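Local coordinates for protein response regulator ChrA (Corynebacterium diphtheriae, PDB 4YN8) that acts as the response regulator of a haem-sensing two-component system and probably binds DNA through its C-terminal LuxR-type helix-turn-helix domain to regulate transcription, at residues A[194-197]-A[198-202]; A[113-116]-A[117-121]; A[151-155]-A[156-160]. The protein carries 1 engineered substitution. All coordinates share one frame; numbering follows the deposited sequence.

Interaction 1 (A[194-197]-A[198-202]); sequences ITAA and RQQRL
The last helix of the LuxR-type DNA-binding domain, 190-199, ends here in a Schellman motif, and Ile194 and Arg198, one turn apart, carry the side-chain contact that leads into it. Ile194 CG2 lies over one face of the Arg198 guanidinium, offset toward the rim of the group, at 3.7 Å from Arg198 NE. With CG beside the backbone N (chi1 -69°) and the chain extended from there to NE, the Arg198 methylenes lie back over Ile194 O, CG coming to 3.3 Å from it, while the charged end forms a salt bridge with Glu155. A branched aliphatic residue suits such a place, because its methyl rests over part of the flat face, near NE, and leaves the N-H groups at the rim to polar partners. Thr195 and Gln199 repeat the spacing side by side: the methyl CG2 of Thr195 sits 3.6 Å from Gln199 NE2.

At the terminus Arg201, though not a glycine, takes a positive phi of 58°. Two bonds back into the last turn define the motif: Leu202 N to Ala197 O at 3.0 Å, almost straight with an N-H...O angle of 175°, and Arg201 N to Arg198 O at 3.1 Å. Arg201 NH1 reaches the same Arg198 O, also at 3.1 Å, tying the Arg201 side chain to the helix end.

The small Ala196 and Ala197 let the buried side of the helix come close to its surroundings, Ala196 on Val187 and Ala197 on Ile203. Ile194 packs on helix 145-155, while Gln200 and Leu202 touch Leu185 of helix 171-185.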
loop_
_atom_site.group_PDB
_atom_site.type_symbol
_atom_site.label_atom_id
_atom_site.label_comp_id
_atom_site.label_asym_id
_atom_site.label_seq_id
_atom_site.Cartn_x
_atom_site.Cartn_y
_atom_site.Cartn_z
ATOM N N ILE A 194 -18.022 -4.286 26.325
ATOM C CA ILE A 194 -18.492 -5.382 27.149
ATOM C C ILE A 194 -19.321 -6.359 26.315
ATOM O O ILE A 194 -19.116 -7.575 26.417
ATOM C CB ILE A 194 -19.314 -4.911 28.366
ATOM C CG1 ILE A 194 -18.423 -4.140 29.360
ATOM C CG2 ILE A 194 -19.979 -6.093 29.085
ATOM C CD1 ILE A 194 -17.301 -5.003 29.912
ATOM N N THR A 195 -20.248 -5.835 25.527
ATOM C CA THR A 195 -21.018 -6.702 24.601
ATOM C C THR A 195 -20.115 -7.508 23.667
ATOM O O THR A 195 -20.295 -8.729 23.529
ATOM C CB THR A 195 -21.994 -5.864 23.767
ATOM O OG1 THR A 195 -22.860 -5.207 24.676
ATOM C CG2 THR A 195 -22.806 -6.715 22.843
ATOM N N ALA A 196 -19.126 -6.878 23.062
ATOM C CA ALA A 196 -18.231 -7.599 22.180
ATOM C C ALA A 196 -17.415 -8.650 22.932
ATOM O O ALA A 196 -17.190 -9.737 22.429
ATOM C CB ALA A 196 -17.301 -6.656 21.435
ATOM N N ALA A 197 -16.957 -8.309 24.145
ATOM C CA ALA A 197 -16.134 -9.217 24.924
ATOM C C ALA A 197 -16.961 -10.440 25.332
ATOM O O ALA A 197 -16.456 -11.541 25.383
ATOM C CB ALA A 197 -15.617 -8.533 26.151
ATOM N N ARG A 198 -18.237 -10.215 25.595
ATOM C CA ARG A 198 -19.151 -11.346 25.886
ATOM C C ARG A 198 -19.427 -12.231 24.654
ATOM O O ARG A 198 -19.363 -13.472 24.779
ATOM C CB ARG A 198 -20.481 -10.842 26.449
ATOM C CG ARG A 198 -20.358 -10.254 27.817
ATOM C CD ARG A 198 -21.653 -9.640 28.261
ATOM N NE ARG A 198 -21.665 -9.360 29.693
ATOM C CZ ARG A 198 -22.621 -8.667 30.286
ATOM N NH1 ARG A 198 -23.630 -8.183 29.557
ATOM N NH2 ARG A 198 -22.570 -8.530 31.605
ATOM N N GLN A 199 -19.672 -11.618 23.493
ATOM C CA GLN A 199 -19.917 -12.372 22.265
ATOM C C GLN A 199 -18.697 -13.181 21.884
ATOM O O GLN A 199 -18.789 -14.340 21.427
ATOM C CB GLN A 199 -20.257 -11.413 21.134
ATOM C CG GLN A 199 -21.608 -10.778 21.355
ATOM C CD GLN A 199 -21.888 -9.667 20.391
ATOM O OE1 GLN A 199 -20.960 -9.138 19.752
ATOM N NE2 GLN A 199 -23.159 -9.271 20.283
ATOM N N GLN A 200 -17.539 -12.591 22.135
ATOM C CA GLN A 200 -16.274 -13.216 21.789
ATOM C C GLN A 200 -15.736 -14.181 22.831
ATOM O O GLN A 200 -14.682 -14.840 22.663
ATOM C CB GLN A 200 -15.235 -12.128 21.464
ATOM C CG GLN A 200 -15.576 -11.411 20.192
ATOM C CD GLN A 200 -14.554 -10.418 19.738
ATOM O OE1 GLN A 200 -13.369 -10.616 19.959
ATOM N NE2 GLN A 200 -15.021 -9.306 19.117
ATOM N N ARG A 201 -16.471 -14.300 23.917
ATOM C CA ARG A 201 -16.125 -15.212 25.004
ATOM C C ARG A 201 -14.736 -14.978 25.625
ATOM O O ARG A 201 -14.006 -15.931 25.931
ATOM C CB ARG A 201 -16.339 -16.683 24.590
ATOM C CG ARG A 201 -17.734 -16.934 24.074
ATOM C CD ARG A 201 -18.741 -16.822 25.185
ATOM N NE ARG A 201 -19.977 -17.546 24.829
ATOM C CZ ARG A 201 -20.943 -17.063 24.064
ATOM N NH1 ARG A 201 -20.868 -15.841 23.546
ATOM N NH2 ARG A 201 -21.989 -17.836 23.779
ATOM N N LEU A 202 -14.422 -13.712 25.790
ATOM C CA LEU A 202 -13.098 -13.287 26.243
ATOM C C LEU A 202 -12.983 -13.144 27.763
ATOM O O LEU A 202 -11.853 -13.211 28.268
ATOM C CB LEU A 202 -12.722 -11.985 25.605
ATOM C CG LEU A 202 -12.666 -12.013 24.088
ATOM C CD1 LEU A 202 -12.343 -10.650 23.543
ATOM C CD2 LEU A 202 -11.601 -13.008 23.631
#

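Interaction 2 (A[113-116]-A[117-121]); sequences AVVA and TFEGR
Thr117 is held twice by Ala113 O, and this is the tight, buried part of the contact. Its OG1 donates at 2.7 Å and its backbone N at 2.9 Å, the two coming from opposite faces of the carbonyl plane. The hydroxyl is placed for this by a chi1 of -61°, which sets OG1 beside the backbone N and turns it back down the helix. Threonine suits the spot: its hydroxyl is satisfied within the helix, and the side chain can still pack against Val50 and Leu78 of the sheet. Ala113 and Val114, also buried, rest on Leu78, and Val114 reaches Ile6 and Val8 as well.

Helix 107-119 belongs to the beta-alpha-beta unit between strands 99-102 and 123-124 of the CheY-like receiver domain, and it ends in a Schellman motif. Gly120, with a phi of 80° that a residue without a side chain adopts easily, lets the chain leave the helix; Arg121 N bonds to Ala116 O at 2.9 Å and Gly120 N to Thr117 O at 3.2 Å.

The more exposed side is mixed. Phe118 leads its ring away from the turn, onto Ile6 and Val50. Val115 CG1 stands 3.5 Å from Glu119 OE2, the two side chains alongside each other. Arg121, bent at chi3 (-81°), folds back so that Ala116 CA lies over one face of its guanidinium. Glu119 OE1, in the guanidinium plane, accepts from Arg121 NE at 3.0 Å and from NH2 at 2.8 Å, the latter a salt bridge.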
loop_
_atom_site.group_PDB
_atom_site.type_symbol
_atom_site.label_atom_id
_atom_site.label_comp_id
_atom_site.label_asym_id
_atom_site.label_seq_id
_atom_site.Cartn_x
_atom_site.Cartn_y
_atom_site.Cartn_z
ATOM N N ALA A 113 5.773 -7.015 -19.719
ATOM C CA ALA A 113 4.849 -6.083 -19.010
ATOM C C ALA A 113 4.657 -4.759 -19.753
ATOM O O ALA A 113 3.536 -4.251 -19.870
ATOM C CB ALA A 113 5.296 -5.830 -17.589
ATOM N N VAL A 114 5.734 -4.231 -20.313
ATOM C CA VAL A 114 5.597 -3.034 -21.150
ATOM C C VAL A 114 4.761 -3.284 -22.388
ATOM O O VAL A 114 3.837 -2.503 -22.739
ATOM C CB VAL A 114 6.958 -2.433 -21.499
ATOM C CG1 VAL A 114 6.806 -1.300 -22.490
ATOM C CG2 VAL A 114 7.660 -1.943 -20.216
ATOM N N VAL A 115 5.008 -4.374 -23.067
ATOM C CA VAL A 115 4.204 -4.673 -24.227
ATOM C C VAL A 115 2.749 -4.889 -23.897
ATOM O O VAL A 115 1.854 -4.387 -24.579
ATOM C CB VAL A 115 4.779 -5.921 -24.983
ATOM C CG1 VAL A 115 3.800 -6.365 -26.058
ATOM C CG2 VAL A 115 6.160 -5.623 -25.573
ATOM N N ALA A 116 2.469 -5.650 -22.843
ATOM C CA ALA A 116 1.085 -5.915 -22.402
ATOM C C ALA A 116 0.351 -4.645 -22.068
ATOM O O ALA A 116 -0.771 -4.440 -22.467
ATOM C CB ALA A 116 1.094 -6.792 -21.181
ATOM N N THR A 117 1.057 -3.744 -21.385
ATOM C CA THR A 117 0.475 -2.454 -20.978
ATOM C C THR A 117 0.119 -1.637 -22.198
ATOM O O THR A 117 -0.962 -1.044 -22.243
ATOM C CB THR A 117 1.444 -1.710 -20.058
ATOM O OG1 THR A 117 1.675 -2.521 -18.883
ATOM C CG2 THR A 117 0.864 -0.355 -19.573
ATOM N N PHE A 118 1.023 -1.596 -23.152
ATOM C CA PHE A 118 0.788 -0.907 -24.435
ATOM C C PHE A 118 -0.420 -1.458 -25.177
ATOM O O PHE A 118 -1.181 -0.704 -25.771
ATOM C CB PHE A 118 2.001 -1.027 -25.296
ATOM C CG PHE A 118 1.888 -0.332 -26.637
ATOM C CD1 PHE A 118 1.524 1.005 -26.710
ATOM C CD2 PHE A 118 2.181 -1.027 -27.798
ATOM C CE1 PHE A 118 1.459 1.676 -27.937
ATOM C CE2 PHE A 118 2.136 -0.367 -29.027
ATOM C CZ PHE A 118 1.785 0.984 -29.093
ATOM N N GLU A 119 -0.571 -2.780 -25.167
ATOM C CA GLU A 119 -1.694 -3.447 -25.863
ATOM C C GLU A 119 -2.976 -3.476 -25.051
ATOM O O GLU A 119 -4.006 -3.984 -25.492
ATOM C CB GLU A 119 -1.281 -4.863 -26.270
ATOM C CG GLU A 119 -0.073 -4.920 -27.178
ATOM C CD GLU A 119 0.389 -6.319 -27.554
ATOM O OE1 GLU A 119 -0.025 -7.302 -26.925
ATOM O OE2 GLU A 119 1.243 -6.398 -28.468
ATOM N N GLY A 120 -2.960 -2.953 -23.846
ATOM C CA GLY A 120 -4.159 -2.832 -23.048
ATOM C C GLY A 120 -4.533 -4.134 -22.381
ATOM O O GLY A 120 -5.691 -4.319 -22.056
ATOM N N ARG A 121 -3.555 -4.988 -22.121
ATOM C CA ARG A 121 -3.728 -6.221 -21.361
ATOM C C ARG A 121 -3.211 -6.040 -19.942
ATOM O O ARG A 121 -2.139 -5.449 -19.754
ATOM C CB ARG A 121 -3.005 -7.378 -22.042
ATOM C CG ARG A 121 -3.502 -7.660 -23.443
ATOM C CD ARG A 121 -2.856 -8.858 -24.097
ATOM N NE ARG A 121 -1.526 -8.604 -24.679
ATOM C CZ ARG A 121 -0.396 -9.008 -24.113
ATOM N NH1 ARG A 121 -0.449 -9.672 -22.965
ATOM N NH2 ARG A 121 0.779 -8.764 -24.673
#

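Interaction 3 (A[151-155]-A[156-160]); sequences LQNLE and QGLSN
Gln156 folds its side chain back onto the last turn of helix 145-155, and NE2 donates to Gln152 O at 3.0 Å. The donor stands above the carbonyl plane, 56° out of it, and the N-H...O angle is 144°, so the bond is rather bent. Its chain starts with CG beside the backbone N and continues extended, which carries the amide alongside Asn153. A glutamine is long enough to reach this carbonyl four residues back.

Two backbone bonds end helix 145-155 in a Schellman motif: Leu158 N to Asn153 O, weak at 3.4 Å, and Gly157 N to Leu154 O at 3.0 Å, again from above the carbonyl plane. Gly157 takes a phi of 89°, at little cost for want of a CB, and the chain turns toward helix 160-167 of the LuxR-type helix-turn-helix domain. Asn153 O also receives a weak bond from Gln156 N at 3.1 Å. Ser159 occupies the N-cap of the next helix, its hydroxyl capping a backbone N there, while its own N bonds to Gln162.

Leu158 lies side by side with Asn153, its CD1 3.6 Å from Asn153 O, a nonpolar branch lying against the weakly bonded carbonyl; it also touches Lys166. Other polar groups find partners outside the turn: Gln152 NE2 bonds to the terminal carboxylate of Ile203, Glu155 OE2 is taken up by Arg198, and Arg190 donates to Asn160 OD1 and, weakly, to Leu158 O.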
loop_
_atom_site.group_PDB
_atom_site.type_symbol
_atom_site.label_atom_id
_atom_site.label_comp_id
_atom_site.label_asym_id
_atom_site.label_seq_id
_atom_site.Cartn_x
_atom_site.Cartn_y
_atom_site.Cartn_z
ATOM N N LEU A 151 -11.265 -5.584 31.096
ATOM C CA LEU A 151 -12.659 -5.896 30.617
ATOM C C LEU A 151 -13.533 -6.511 31.707
ATOM O O LEU A 151 -14.726 -6.120 31.857
ATOM C CB LEU A 151 -12.603 -6.783 29.392
ATOM C CG LEU A 151 -12.176 -6.064 28.132
ATOM C CD1 LEU A 151 -11.694 -7.128 27.143
ATOM C CD2 LEU A 151 -13.310 -5.232 27.544
ATOM N N GLN A 152 -12.975 -7.433 32.473
ATOM C CA GLN A 152 -13.727 -8.116 33.562
ATOM C C GLN A 152 -14.175 -7.085 34.589
ATOM O O GLN A 152 -15.291 -7.162 35.145
ATOM C CB GLN A 152 -12.886 -9.186 34.199
ATOM C CG GLN A 152 -12.714 -10.372 33.274
ATOM C CD GLN A 152 -11.761 -11.394 33.749
ATOM O OE1 GLN A 152 -10.773 -11.095 34.446
ATOM N NE2 GLN A 152 -12.083 -12.632 33.486
ATOM N N ASN A 153 -13.321 -6.099 34.863
ATOM C CA ASN A 153 -13.751 -5.018 35.770
ATOM C C ASN A 153 -14.684 -3.990 35.153
ATOM O O ASN A 153 -15.587 -3.466 35.855
ATOM C CB ASN A 153 -12.508 -4.364 36.425
ATOM C CG ASN A 153 -11.838 -5.280 37.425
ATOM O OD1 ASN A 153 -10.909 -6.043 37.124
ATOM N ND2 ASN A 153 -12.344 -5.265 38.601
ATOM N N LEU A 154 -14.535 -3.710 33.863
ATOM C CA LEU A 154 -15.484 -2.854 33.164
ATOM C C LEU A 154 -16.889 -3.491 33.224
ATOM O O LEU A 154 -17.892 -2.765 33.313
ATOM C CB LEU A 154 -15.168 -2.674 31.676
ATOM C CG LEU A 154 -14.239 -1.616 31.122
ATOM C CD1 LEU A 154 -14.250 -1.724 29.592
ATOM C CD2 LEU A 154 -14.637 -0.209 31.591
ATOM N N GLU A 155 -16.929 -4.816 33.131
ATOM C CA GLU A 155 -18.223 -5.564 33.171
ATOM C C GLU A 155 -18.933 -5.347 34.513
ATOM O O GLU A 155 -20.164 -5.378 34.580
ATOM C CB GLU A 155 -17.969 -7.056 32.989
ATOM C CG GLU A 155 -19.246 -7.852 32.719
ATOM C CD GLU A 155 -19.063 -9.361 32.635
ATOM O OE1 GLU A 155 -18.075 -9.894 33.216
ATOM O OE2 GLU A 155 -19.988 -10.040 32.070
ATOM N N GLN A 156 -18.168 -5.176 35.592
ATOM C CA GLN A 156 -18.722 -4.906 36.909
ATOM C C GLN A 156 -19.134 -3.450 37.128
ATOM O O GLN A 156 -19.575 -3.112 38.199
ATOM C CB GLN A 156 -17.747 -5.349 37.982
ATOM C CG GLN A 156 -17.490 -6.835 37.970
ATOM C CD GLN A 156 -16.255 -7.186 38.756
ATOM O OE1 GLN A 156 -16.179 -6.898 39.936
ATOM N NE2 GLN A 156 -15.270 -7.770 38.104
ATOM N N GLY A 157 -18.989 -2.619 36.111
ATOM C CA GLY A 157 -19.458 -1.259 36.079
ATOM C C GLY A 157 -18.484 -0.231 36.613
ATOM O O GLY A 157 -18.888 0.848 36.990
ATOM N N LEU A 158 -17.193 -0.541 36.635
ATOM C CA LEU A 158 -16.232 0.394 37.226
ATOM C C LEU A 158 -15.908 1.510 36.268
ATOM O O LEU A 158 -15.721 1.284 35.084
ATOM C CB LEU A 158 -14.960 -0.349 37.631
ATOM C CG LEU A 158 -14.947 -0.977 38.999
ATOM C CD1 LEU A 158 -15.935 -2.117 39.157
ATOM C CD2 LEU A 158 -13.547 -1.455 39.305
ATOM N N SER A 159 -15.788 2.728 36.790
ATOM C CA SER A 159 -15.309 3.889 36.037
ATOM C C SER A 159 -13.788 3.779 35.863
ATOM O O SER A 159 -13.116 2.967 36.539
ATOM C CB SER A 159 -15.574 5.177 36.834
ATOM O OG SER A 159 -14.874 5.155 38.063
ATOM N N ASN A 160 -13.238 4.637 35.022
ATOM C CA ASN A 160 -11.782 4.699 34.845
ATOM C C ASN A 160 -11.067 4.939 36.164
ATOM O O ASN A 160 -10.057 4.301 36.428
ATOM C CB ASN A 160 -11.435 5.782 33.862
ATOM C CG ASN A 160 -11.785 5.430 32.429
ATOM O OD1 ASN A 160 -12.273 4.351 32.079
ATOM N ND2 ASN A 160 -11.538 6.369 31.581
#

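Following the chain from the N terminus, interaction 2 comes first, ending helix 107-119 of the receiver domain and leading the chain toward edge strand 123-124. Interaction 3 follows, closing the turn between helices 145-155 and 160-167, and interaction 1 comes last, at the end of helix 190-199. The three are in series, with none nested or crossing. Interaction 2 stands apart, its centre about 51 Å from that of interaction 1 and 60 Å from that of interaction 3, on the opposite side of the chain's centre. Interactions 1 and 3 touch: a salt bridge from Arg198 to Glu155 and the packing of Ile194 on Leu154 join the first and last helices of the LuxR-type domain.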